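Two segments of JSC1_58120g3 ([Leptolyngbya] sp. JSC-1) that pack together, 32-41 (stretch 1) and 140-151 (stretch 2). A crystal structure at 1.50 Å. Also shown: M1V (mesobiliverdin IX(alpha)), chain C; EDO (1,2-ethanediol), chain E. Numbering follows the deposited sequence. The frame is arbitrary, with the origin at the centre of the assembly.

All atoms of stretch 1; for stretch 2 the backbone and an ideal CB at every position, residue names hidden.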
# COMPACT_ATOMS: atom_id res chain seq x y z
N LEU A 32 5.15 -9.46 9.13
CA LEU A 32 4.30 -10.55 8.66
C LEU A 32 4.70 -11.01 7.27
O LEU A 32 4.85 -12.21 7.01
CB LEU A 32 2.85 -10.09 8.68
CG LEU A 32 1.80 -11.07 8.15
CD1 LEU A 32 1.78 -12.31 9.02
CD2 LEU A 32 0.43 -10.41 8.12
N PHE A 33 4.90 -10.07 6.35
CA PHE A 33 5.25 -10.40 4.98
C PHE A 33 6.74 -10.67 4.77
O PHE A 33 7.12 -11.13 3.69
CB PHE A 33 4.82 -9.26 4.04
CG PHE A 33 3.32 -9.20 3.79
CD1 PHE A 33 2.47 -10.19 4.28
CD2 PHE A 33 2.77 -8.16 3.06
CE1 PHE A 33 1.10 -10.15 4.02
CE2 PHE A 33 1.39 -8.12 2.81
CZ PHE A 33 0.56 -9.11 3.30
N GLY A 34 7.57 -10.43 5.78
CA GLY A 34 9.01 -10.56 5.63
C GLY A 34 9.54 -9.75 4.46
O GLY A 34 10.29 -10.26 3.63
N ILE A 35 9.16 -8.48 4.39
CA ILE A 35 9.58 -7.65 3.26
C ILE A 35 10.37 -6.44 3.75
O ILE A 35 10.59 -6.26 4.95
CB ILE A 35 8.38 -7.20 2.42
CG1 ILE A 35 7.36 -6.42 3.28
CG2 ILE A 35 7.74 -8.40 1.71
CD1 ILE A 35 6.10 -6.01 2.52
N GLU A 36 10.77 -5.59 2.81
CA GLU A 36 11.76 -4.56 3.11
C GLU A 36 11.15 -3.19 3.39
O GLU A 36 11.82 -2.36 4.02
CB GLU A 36 12.77 -4.47 1.96
CG GLU A 36 13.68 -5.71 1.96
CD GLU A 36 14.35 -6.04 0.63
OE1 GLU A 36 13.97 -5.52 -0.45
OE2 GLU A 36 15.31 -6.85 0.67
N ARG A 37 9.92 -2.92 2.97
CA ARG A 37 9.30 -1.65 3.33
C ARG A 37 7.80 -1.75 3.26
O ARG A 37 7.26 -2.37 2.35
CB ARG A 37 9.77 -0.51 2.41
CG ARG A 37 9.60 0.85 3.04
CD ARG A 37 9.64 1.97 2.03
NE ARG A 37 10.89 2.06 1.27
CZ ARG A 37 12.00 2.65 1.70
NH1 ARG A 37 12.06 3.21 2.91
NH2 ARG A 37 13.07 2.71 0.90
N VAL A 38 7.13 -1.14 4.23
CA VAL A 38 5.69 -0.88 4.18
C VAL A 38 5.49 0.59 4.53
O VAL A 38 6.10 1.11 5.47
CB VAL A 38 4.90 -1.78 5.15
CG1 VAL A 38 3.41 -1.44 5.10
CG2 VAL A 38 5.10 -3.23 4.79
N THR A 39 4.64 1.27 3.76
CA THR A 39 4.42 2.70 3.92
C THR A 39 2.94 3.02 4.01
O THR A 39 2.09 2.34 3.42
CB THR A 39 5.01 3.52 2.75
OG1 THR A 39 4.36 3.15 1.51
CG2 THR A 39 6.48 3.31 2.61
N ILE A 40 2.65 4.10 4.72
CA ILE A 40 1.36 4.78 4.67
C ILE A 40 1.58 6.12 4.01
O ILE A 40 2.44 6.91 4.44
CB ILE A 40 0.75 4.93 6.08
CG1 ILE A 40 0.42 3.55 6.65
CG2 ILE A 40 -0.51 5.80 6.02
CD1 ILE A 40 0.23 3.54 8.17
N TYR A 41 0.81 6.38 2.96
CA TYR A 41 0.94 7.55 2.11
C TYR A 41 -0.39 8.26 2.07
O TYR A 41 -1.44 7.62 1.87
CB TYR A 41 1.38 7.09 0.71
CG TYR A 41 1.31 8.05 -0.45
CD1 TYR A 41 0.13 8.22 -1.16
CD2 TYR A 41 2.46 8.66 -0.93
CE1 TYR A 41 0.07 9.03 -2.28
CE2 TYR A 41 2.42 9.48 -2.06
CZ TYR A 41 1.21 9.65 -2.73
OH TYR A 41 1.17 10.45 -3.85
N UNK A 140 -11.62 8.43 -0.17
CA UNK A 140 -10.28 7.90 -0.44
C UNK A 140 -9.24 8.82 0.20
O UNK A 140 -9.08 9.97 -0.21
CB UNK A 140 -10.03 7.77 -1.94
N UNK A 141 -8.54 8.31 1.21
CA UNK A 141 -7.65 9.09 2.05
C UNK A 141 -6.18 8.94 1.66
O UNK A 141 -5.42 9.92 1.71
CB UNK A 141 -7.84 8.68 3.51
N UNK A 142 -5.78 7.74 1.28
CA UNK A 142 -4.38 7.49 0.99
C UNK A 142 -4.18 6.07 0.54
O UNK A 142 -5.13 5.40 0.11
CB UNK A 142 -3.51 7.79 2.21
N UNK A 143 -2.93 5.61 0.63
CA UNK A 143 -2.53 4.29 0.17
C UNK A 143 -1.67 3.60 1.20
O UNK A 143 -0.81 4.23 1.83
CB UNK A 143 -1.78 4.38 -1.16
N UNK A 144 -1.88 2.29 1.35
CA UNK A 144 -1.00 1.40 2.10
C UNK A 144 -0.25 0.54 1.09
O UNK A 144 -0.88 -0.15 0.28
CB UNK A 144 -1.78 0.54 3.09
N UNK A 145 1.08 0.62 1.12
CA UNK A 145 1.94 -0.04 0.14
C UNK A 145 2.87 -1.01 0.85
O UNK A 145 3.50 -0.67 1.85
CB UNK A 145 2.74 0.98 -0.66
N UNK A 146 2.94 -2.22 0.32
CA UNK A 146 3.94 -3.22 0.67
C UNK A 146 4.96 -3.31 -0.45
O UNK A 146 4.59 -3.54 -1.61
CB UNK A 146 3.29 -4.58 0.93
N UNK A 147 6.24 -3.13 -0.12
CA UNK A 147 7.30 -3.04 -1.12
C UNK A 147 8.38 -4.09 -0.87
O UNK A 147 8.75 -4.36 0.27
CB UNK A 147 7.92 -1.64 -1.12
N UNK A 148 8.93 -4.65 -1.95
CA UNK A 148 10.22 -5.29 -1.88
C UNK A 148 11.19 -4.48 -2.73
O UNK A 148 10.85 -4.03 -3.82
CB UNK A 148 10.15 -6.75 -2.34
N UNK A 149 12.39 -4.26 -2.19
CA UNK A 149 13.34 -3.33 -2.78
C UNK A 149 14.51 -4.02 -3.46
O UNK A 149 15.04 -3.47 -4.43
CB UNK A 149 13.87 -2.38 -1.70
N UNK A 150 14.94 -5.17 -2.96
CA UNK A 150 16.13 -5.83 -3.48
C UNK A 150 15.84 -6.82 -4.59
O UNK A 150 16.77 -7.20 -5.31
CB UNK A 150 16.86 -6.55 -2.34
N UNK A 151 14.58 -7.22 -4.78
CA UNK A 151 14.24 -8.33 -5.66
C UNK A 151 12.74 -8.27 -5.92
O UNK A 151 12.00 -7.68 -5.14
CB UNK A 151 14.65 -9.67 -5.05
OA M1V C . 5.27 9.41 -11.14
C1A M1V C . 4.86 9.20 -12.27
NA M1V C . 3.88 8.33 -12.56
C2A M1V C . 5.32 9.82 -13.45
CMA M1V C . 6.42 10.85 -13.53
C3A M1V C . 4.59 9.31 -14.52
CAA M1V C . 4.73 9.66 -15.95
CBA M1V C . 3.46 10.27 -16.53
C4A M1V C . 3.65 8.33 -13.94
CHA M1V C . 2.73 7.61 -14.67
C1B M1V C . 1.74 6.62 -14.24
C2B M1V C . 0.92 5.94 -15.18
CMB M1V C . 0.97 6.11 -16.68
C3B M1V C . 0.10 5.11 -14.48
CAB M1V C . -0.94 4.17 -15.07
CBB M1V C . -0.45 2.71 -14.97
CGB M1V C . 0.72 2.48 -15.91
O2B M1V C . 0.54 2.51 -17.15
O1B M1V C . 1.87 2.26 -15.47
NB M1V C . 1.40 6.21 -13.01
C4B M1V C . 0.42 5.29 -13.10
CHB M1V C . -0.26 4.58 -12.10
C1C M1V C . -0.01 4.44 -10.72
C2C M1V C . -0.61 3.44 -9.95
CAC M1V C . -1.65 2.46 -10.47
CBC M1V C . -2.97 3.28 -10.41
CGC M1V C . -4.11 2.75 -11.27
O2C M1V C . -3.98 1.70 -11.93
O1C M1V C . -5.21 3.36 -11.33
C3C M1V C . -0.14 3.58 -8.65
CMC M1V C . -0.54 2.71 -7.49
NC M1V C . 0.84 5.16 -9.91
C4C M1V C . 0.77 4.65 -8.64
CHC M1V C . 1.54 5.26 -7.61
C1D M1V C . 1.79 4.85 -6.32
C2D M1V C . 1.83 5.69 -5.17
CMD M1V C . 1.54 7.17 -5.16
ND M1V C . 2.13 3.56 -5.92
C4D M1V C . 2.33 3.57 -4.59
OD M1V C . 2.64 2.57 -3.94
C3D M1V C . 2.14 4.91 -4.10
CAD M1V C . 2.25 5.37 -2.67
CBD M1V C . 3.70 5.46 -2.28
C1 EDO E . 9.57 -12.98 0.75
O1 EDO E . 9.16 -11.95 1.68
C2 EDO E . 11.09 -13.13 0.78
O2 EDO E . 11.53 -13.16 2.15

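Strand 37-41 pairs antiparallel with strand 140-148. Along the paired positions 143 to 147, side chains alternate between two faces of the sheet.

Position 140 has nothing of stretch 1 near its CB. Stretch 1 sets no preference there. It is Leu140, which makes no contact.

Position 141 points sideways, and its CB touches nothing of stretch 1. Only a long side chain could reach back to Ile40. It is Trp141, and the edge of its ring meets Ile40, CZ3 to CG2 of Ile40 at 3.8 Å.

Position 142 is the most restrictive. An ideal CB would lie 2.1 Å from Tyr41 O, a clash, so glycine is expected. It is Gly142, whose CA approaches Tyr41 O at 3.1 Å in a CA-H...O contact.

Position 143 pairs with Tyr41 through its backbone: N to Tyr41 O is 2.8 Å, and Tyr41 N to O of 143 is 2.9 Å. Its CB lies 4.3 Å from Tyr41 CD1, on the face that carries the bilin. An apolar side chain would suit. It is Leu143; its CD1 lies 4.0 Å from Tyr41 CD1 and 3.7 Å from C3D of M1V.

Position 144 faces the side of Val38 and Ile40. Leucine, isoleucine, valine or methionine could fill the space. It is Leu144, with CD1 3.7 Å from Val38 CG1 and 4.1 Å from Ile40 CG1.

Position 145 is bonded to Thr39 in both directions, N to Thr39 O and O to Thr39 N, each 3.0 Å. Its CB is 3.5 Å from Thr39 OG1, and OD of M1V offers an acceptor nearby. A small donor such as serine or threonine would suit. It is Ser145, whose OG donates to M1V OD at 2.8 Å. A water donates to Ser145 OG (2.8 Å) and is also hydrogen-bonded to Thr39 OG1 (2.6 Å).

Position 146 returns to the face of Val38. Its CB is already 3.5 Å from Ile35 CD1 and 4.2 Å from Phe33 CD2, which favours a small apolar residue. It is Ala146, and its CB packs on Ile35 CD1 at 3.6 Å.

Position 147 pairs with Arg37: N to Arg37 O is 2.8 Å, Arg37 N to O of 147 is 3.3 Å. Its face offers the Arg37 aliphatic chain, Thr39 and M1V, so a large apolar or aromatic residue would suit. It is Phe147. Arg37 CD and M1V OD lie at its ring edge.

Position 148 points sideways, but Glu36 N is within reach of a long acceptor. Glutamine would serve; glutamate would bring a second charge near Glu36. It is Gln148, whose OE1 takes a weak bond from Glu36 N at 2.9 Å.

Position 149 donates from its N to Glu36 OE1 at 2.7 Å. Its CB points toward stretch 1, 3.4 Å from Glu36 OE1. Several polar residues would suit. It is Asn149, whose OD1 accepts from a water that also accepts from Arg37 NE.

Position 150 donates from its N to the same Glu36 OE1 at 2.7 Å. Its CB points sideways but is 3.4 Å from Glu36 OE2. A hydroxyl, or another donor that can reach, would suit. It is Ser150, whose OG donates to Glu36 OE2 at 2.6 Å.

Position 151 is free of stretch 1. It is Ala151.

Stretch 2 140-151: LWGLLSAFQNSA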
# COMPACT_ATOMS: atom_id res chain seq x y z
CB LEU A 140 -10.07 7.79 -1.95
CG LEU A 140 -8.71 7.24 -2.42
CD1 LEU A 140 -8.46 5.87 -1.84
CD2 LEU A 140 -8.60 7.21 -3.96
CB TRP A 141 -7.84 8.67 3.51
CG TRP A 141 -6.98 9.38 4.52
CD1 TRP A 141 -7.32 10.47 5.27
CD2 TRP A 141 -5.62 9.05 4.88
NE1 TRP A 141 -6.26 10.83 6.09
CE2 TRP A 141 -5.21 9.97 5.86
CE3 TRP A 141 -4.73 8.05 4.48
CZ2 TRP A 141 -3.94 9.94 6.44
CZ3 TRP A 141 -3.46 8.02 5.06
CH2 TRP A 141 -3.09 8.95 6.03
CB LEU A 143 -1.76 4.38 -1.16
CG LEU A 143 -2.45 5.11 -2.32
CD1 LEU A 143 -1.48 5.34 -3.48
CD2 LEU A 143 -3.66 4.34 -2.78
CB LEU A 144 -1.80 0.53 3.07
CG LEU A 144 -1.10 -0.61 3.80
CD1 LEU A 144 -0.06 -0.11 4.79
CD2 LEU A 144 -2.11 -1.49 4.53
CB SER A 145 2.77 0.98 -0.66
OG SER A 145 1.91 1.90 -1.32
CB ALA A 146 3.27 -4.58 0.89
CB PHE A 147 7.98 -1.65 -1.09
CG PHE A 147 7.12 -0.48 -1.50
CD1 PHE A 147 6.33 -0.51 -2.65
CD2 PHE A 147 7.13 0.68 -0.74
CE1 PHE A 147 5.58 0.61 -3.03
CE2 PHE A 147 6.37 1.79 -1.11
CZ PHE A 147 5.61 1.75 -2.26
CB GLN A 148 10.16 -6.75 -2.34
CG GLN A 148 11.38 -7.60 -1.96
CD GLN A 148 11.47 -7.95 -0.49
OE1 GLN A 148 11.02 -7.21 0.37
NE2 GLN A 148 12.05 -9.11 -0.20
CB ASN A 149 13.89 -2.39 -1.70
CG ASN A 149 12.81 -1.53 -1.06
OD1 ASN A 149 11.74 -1.34 -1.62
ND2 ASN A 149 13.11 -1.00 0.12
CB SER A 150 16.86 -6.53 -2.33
OG SER A 150 16.04 -7.53 -1.75
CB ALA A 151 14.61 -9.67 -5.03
O HOH W 1 11.15 1.39 -1.14
O HOH W 2 1.94 3.86 0.72
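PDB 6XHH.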